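Flavoprotein 390 (Photobacterium phosphoreum, PDB 1FVP) binds flavin mononucleotide carrying a covalently attached myristate, as a non-fluorescent, homodimeric relative of bacterial luciferase. Local coordinates at the interface of chains A and B. Coordinates in Å, arbitrary orientation; residue numbers count along the deposited sequence, not the author numbering. Chains: chain A/B, Flavoprotein 390.

Contact 1: the interface of chains A and B. Residues chain A 12, 14, 47, 49, 51; chain B 62-63, 65.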
loop_
_atom_site.group_PDB
_atom_site.type_symbol
_atom_site.label_atom_id
_atom_site.label_comp_id
_atom_site.label_asym_id
_atom_site.label_seq_id
_atom_site.Cartn_x
_atom_site.Cartn_y
_atom_site.Cartn_z
ATOM N N ASN A 12 6.471 -8.330 6.836
ATOM C CA ASN A 12 6.973 -7.254 7.720
ATOM C C ASN A 12 7.045 -7.966 9.073
ATOM O O ASN A 12 6.037 -8.115 9.781
ATOM C CB ASN A 12 6.109 -6.031 7.650
ATOM C CG ASN A 12 6.411 -4.917 8.628
ATOM O OD1 ASN A 12 7.523 -4.794 9.175
ATOM N ND2 ASN A 12 5.398 -4.071 8.861
ATOM N N TYR A 14 10.081 -9.312 12.360
ATOM C CA TYR A 14 11.407 -9.256 13.004
ATOM C C TYR A 14 12.069 -10.632 12.955
ATOM O O TYR A 14 11.535 -11.684 13.316
ATOM C CB TYR A 14 11.351 -8.605 14.381
ATOM C CG TYR A 14 10.892 -7.156 14.377
ATOM C CD1 TYR A 14 11.337 -6.251 13.398
ATOM C CD2 TYR A 14 10.031 -6.688 15.369
ATOM C CE1 TYR A 14 10.923 -4.923 13.410
ATOM C CE2 TYR A 14 9.616 -5.363 15.388
ATOM C CZ TYR A 14 10.057 -4.486 14.412
ATOM O OH TYR A 14 9.615 -3.193 14.462
ATOM N N ILE A 47 3.402 -5.187 1.241
ATOM C CA ILE A 47 3.929 -5.498 2.565
ATOM C C ILE A 47 2.962 -6.310 3.418
ATOM O O ILE A 47 2.264 -5.759 4.259
ATOM C CB ILE A 47 4.450 -4.268 3.398
ATOM C CG1 ILE A 47 5.520 -3.490 2.614
ATOM C CG2 ILE A 47 4.986 -4.747 4.780
ATOM C CD1 ILE A 47 6.595 -2.734 3.416
ATOM N N ASP A 49 1.365 -8.192 6.219
ATOM C CA ASP A 49 1.520 -7.961 7.673
ATOM C C ASP A 49 0.181 -8.304 8.326
ATOM O O ASP A 49 -0.059 -7.978 9.474
ATOM C CB ASP A 49 1.999 -6.570 7.974
ATOM C CG ASP A 49 0.955 -5.511 8.230
ATOM O OD1 ASP A 49 0.467 -5.441 9.369
ATOM O OD2 ASP A 49 0.667 -4.761 7.276
ATOM N N TYR A 51 -1.137 -10.857 9.578
ATOM C CA TYR A 51 -1.219 -11.689 10.784
ATOM C C TYR A 51 -1.734 -10.930 11.997
ATOM O O TYR A 51 -1.895 -11.525 13.076
ATOM C CB TYR A 51 0.170 -12.296 11.097
ATOM C CG TYR A 51 1.280 -11.280 11.245
ATOM C CD1 TYR A 51 1.955 -10.754 10.149
ATOM C CD2 TYR A 51 1.655 -10.840 12.512
ATOM C CE1 TYR A 51 2.960 -9.813 10.335
ATOM C CE2 TYR A 51 2.660 -9.903 12.710
ATOM C CZ TYR A 51 3.317 -9.386 11.611
ATOM O OH TYR A 51 4.323 -8.477 11.817
ATOM N N LEU B 62 5.834 -2.871 15.223
ATOM C CA LEU B 62 6.229 -3.173 13.854
ATOM C C LEU B 62 6.697 -1.938 13.084
ATOM O O LEU B 62 6.092 -0.870 13.256
ATOM C CB LEU B 62 5.020 -3.793 13.120
ATOM C CG LEU B 62 5.068 -5.271 12.805
ATOM C CD1 LEU B 62 4.428 -6.083 13.909
ATOM C CD2 LEU B 62 4.341 -5.480 11.486
ATOM N N ALA B 63 7.692 -2.166 12.254
ATOM C CA ALA B 63 8.273 -1.125 11.375
ATOM C C ALA B 63 7.144 -0.587 10.489
ATOM O O ALA B 63 6.653 -1.285 9.584
ATOM C CB ALA B 63 9.383 -1.751 10.558
ATOM N N PHE B 65 6.162 0.873 7.800
ATOM C CA PHE B 65 6.395 1.285 6.402
ATOM C C PHE B 65 5.081 1.746 5.779
ATOM O O PHE B 65 3.989 1.612 6.348
ATOM C CB PHE B 65 7.005 0.162 5.580
ATOM C CG PHE B 65 8.408 -0.149 6.026
ATOM C CD1 PHE B 65 8.597 -1.031 7.091
ATOM C CD2 PHE B 65 9.484 0.464 5.397
ATOM C CE1 PHE B 65 9.877 -1.317 7.522
ATOM C CE2 PHE B 65 10.775 0.203 5.826
ATOM C CZ PHE B 65 10.959 -0.686 6.906
#
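Where A:Tyr51 brings its phenol tip to the branched end of B:Leu62, the same hydroxyl donates a hydrogen bond to the backbone O of A:Asn12 at 2.7 Å. The hydroxyl lies nearly on the extension of the C=O bond of A:Asn12 (165°), and the bond ties together two loops of chain A that form one surface for the leucine. A:Tyr51 and B:Leu62 arrive from opposite directions, the ring carbon CZ lying 4.0 Å from the methyl CD2. A tyrosine suits this place because its OH and the ring carbon behind it can meet the methyls while the hydroxyl hydrogen goes to A:Asn12 O.

A:Asn12 supplies the polar link across the interface. Its CG stands anti to the backbone N (chi1 173°), which carries the amide toward chain B, where ND2 donates to the backbone O of B:Ala63 at 3.1 Å. The bond is bent (139° at H), and its donor is also tilted out of the carbonyl plane. The carbon of the same amide packs on B:Leu62, with CG 3.6 Å from CD2, so one short side chain serves both the polar and the apolar partner. The hydroxyl OH of A:Tyr14 is 3.1 Å from the backbone N of B:Ala63; the N-H can donate to it, but it points well aside and any hydrogen bond must be weak. The small side chain of B:Ala63 probably helps both groups approach its main chain.

Farther along, A:Ile47 reaches B:Phe65 at about a right angle, its CD1 3.6 Å from the phenylalanine CB. Chain A contributes loops that follow strands 6-11 and 42-48, plus the end of the latter strand; chain B contributes the stretch that leads into strand 65-68.

Contact 2: the interface of chains A and B. Residues chain A 56, 60-62; chain B 12-14, 51.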
loop_
_atom_site.group_PDB
_atom_site.type_symbol
_atom_site.label_atom_id
_atom_site.label_comp_id
_atom_site.label_asym_id
_atom_site.label_seq_id
_atom_site.Cartn_x
_atom_site.Cartn_y
_atom_site.Cartn_z
ATOM N N ASP A 56 -11.275 -2.036 15.513
ATOM C CA ASP A 56 -11.528 -0.728 16.126
ATOM C C ASP A 56 -11.851 -0.838 17.618
ATOM O O ASP A 56 -11.701 -1.899 18.243
ATOM C CB ASP A 56 -12.696 -0.051 15.379
ATOM C CG ASP A 56 -13.961 -0.895 15.471
ATOM O OD1 ASP A 56 -14.187 -1.606 16.458
ATOM O OD2 ASP A 56 -14.746 -0.818 14.497
ATOM N N LYS A 60 -14.355 -4.758 16.067
ATOM C CA LYS A 60 -14.918 -4.844 14.715
ATOM C C LYS A 60 -13.756 -4.921 13.715
ATOM O O LYS A 60 -12.986 -3.958 13.596
ATOM C CB LYS A 60 -15.821 -3.690 14.340
ATOM C CG LYS A 60 -17.062 -3.513 15.221
ATOM C CD LYS A 60 -18.305 -3.247 14.383
ATOM C CE LYS A 60 -18.092 -2.088 13.420
ATOM N NZ LYS A 60 -18.675 -2.428 12.092
ATOM N N LYS A 61 -13.662 -6.055 13.044
ATOM C CA LYS A 61 -12.599 -6.273 12.061
ATOM C C LYS A 61 -12.739 -5.295 10.898
ATOM O O LYS A 61 -13.821 -5.195 10.330
ATOM C CB LYS A 61 -12.565 -7.677 11.485
ATOM C CG LYS A 61 -12.253 -8.791 12.479
ATOM C CD LYS A 61 -11.537 -9.975 11.844
ATOM C CE LYS A 61 -10.028 -9.783 11.867
ATOM N NZ LYS A 61 -9.438 -10.926 12.612
ATOM N N LEU A 62 -11.648 -4.644 10.595
ATOM C CA LEU A 62 -11.562 -3.664 9.497
ATOM C C LEU A 62 -11.549 -4.434 8.179
ATOM O O LEU A 62 -11.280 -5.636 8.204
ATOM C CB LEU A 62 -10.343 -2.780 9.811
ATOM C CG LEU A 62 -10.427 -1.918 11.065
ATOM C CD1 LEU A 62 -9.076 -1.652 11.708
ATOM C CD2 LEU A 62 -11.086 -0.582 10.692
ATOM N N ASN B 12 -9.508 4.867 7.285
ATOM C CA ASN B 12 -10.236 3.577 7.323
ATOM C C ASN B 12 -10.747 3.370 8.750
ATOM O O ASN B 12 -9.974 3.195 9.696
ATOM C CB ASN B 12 -9.361 2.478 6.758
ATOM C CG ASN B 12 -10.106 1.202 6.418
ATOM O OD1 ASN B 12 -10.341 0.308 7.256
ATOM N ND2 ASN B 12 -10.493 1.120 5.139
ATOM N N PHE B 13 -12.060 3.410 8.860
ATOM C CA PHE B 13 -12.775 3.240 10.149
ATOM C C PHE B 13 -14.232 2.916 9.794
ATOM O O PHE B 13 -14.659 3.116 8.631
ATOM C CB PHE B 13 -12.528 4.457 11.049
ATOM C CG PHE B 13 -13.150 5.722 10.537
ATOM C CD1 PHE B 13 -12.654 6.345 9.387
ATOM C CD2 PHE B 13 -14.258 6.281 11.169
ATOM C CE1 PHE B 13 -13.243 7.492 8.867
ATOM C CE2 PHE B 13 -14.869 7.437 10.676
ATOM C CZ PHE B 13 -14.346 8.034 9.522
ATOM N N TYR B 14 -14.976 2.407 10.764
ATOM C CA TYR B 14 -16.371 2.040 10.586
ATOM C C TYR B 14 -17.390 2.866 11.377
ATOM O O TYR B 14 -17.168 3.419 12.460
ATOM C CB TYR B 14 -16.625 0.582 11.014
ATOM C CG TYR B 14 -16.099 -0.495 10.120
ATOM C CD1 TYR B 14 -16.123 -0.390 8.728
ATOM C CD2 TYR B 14 -15.595 -1.660 10.707
ATOM C CE1 TYR B 14 -15.626 -1.429 7.935
ATOM C CE2 TYR B 14 -15.099 -2.691 9.925
ATOM C CZ TYR B 14 -15.118 -2.576 8.546
ATOM O OH TYR B 14 -14.618 -3.614 7.817
ATOM N N TYR B 51 -4.138 4.538 13.689
ATOM C CA TYR B 51 -4.630 4.268 15.039
ATOM C C TYR B 51 -4.472 2.881 15.618
ATOM O O TYR B 51 -5.085 2.614 16.681
ATOM C CB TYR B 51 -6.103 4.739 15.174
ATOM C CG TYR B 51 -7.029 4.040 14.206
ATOM C CD1 TYR B 51 -7.126 4.456 12.873
ATOM C CD2 TYR B 51 -7.792 2.951 14.630
ATOM C CE1 TYR B 51 -7.974 3.807 11.979
ATOM C CE2 TYR B 51 -8.641 2.296 13.746
ATOM C CZ TYR B 51 -8.730 2.728 12.427
ATOM O OH TYR B 51 -9.585 2.055 11.595
#
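With CG opposite its own carbonyl carbon (chi1 -73°), the ring of B:Tyr14 is sent into the backbone of A:Lys61 and A:Leu62; A:Leu62 has a similar first torsion (chi1 -65°) and directs its methyls back toward B:Asn12 and B:Tyr51. The hydroxyl OH of B:Tyr14 donates a hydrogen bond to the backbone O of A:Lys61 at 3.1 Å. The donor lies in the carbonyl plane, on a lone pair of the oxygen, which also sits at the edge of the aromatic ring and in its plane. The long side chain of A:Lys61 takes little part, and its main chain does the recognising.

Two neighbours lie on opposite sides of the ring plane. To one side, beyond the rim, is A:Leu62, whose CA is 3.7 Å from CE2 of B:Tyr14. On the other, A:Lys60 crosses obliquely, its amino group NZ over the rim at 3.5 Å from CD2 of B:Tyr14, with CE beside it. A lysine fits here because its long, bent chain can bring the amino group over the ring. The carboxylate of A:Asp56 stands nearly perpendicular to the ring, in a loose approach that puts OD2 4.0 Å from CD2 of B:Tyr14. Its other oxygen, OD1, accepts a weak hydrogen bond from the backbone N of A:Lys60, which helps shape the loop.

A:Leu62 then wedges between the tyrosines of the loops of chain B. It and B:Tyr51 come from opposite directions, the methyl CD2 of A:Leu62 making the nearer approach at 3.2 Å from the OH of B:Tyr51, with CD1 behind it. The leucine also slides past B:Asn12 in the opposite direction, where the same CD2 of A:Leu62 lies 3.6 Å from the amide oxygen OD1 of B:Asn12.

Contact 1 and contact 2 lie about 18 Å apart, between the centres of their C-alpha atoms, and are largely twins with the chains exchanged across the two-fold axis of the homodimer. Residues 12, 14, 51 and 62 recur in both, so each subunit gives its leucine loop and receives its partner's. The two patches cover different parts of the same arrangement. Since residues 14, 60, 61, 62, 63 and 65 of the chain also line pockets for the flavin with its attached fatty acid, dimer assembly and cofactor binding probably draw on the same loops.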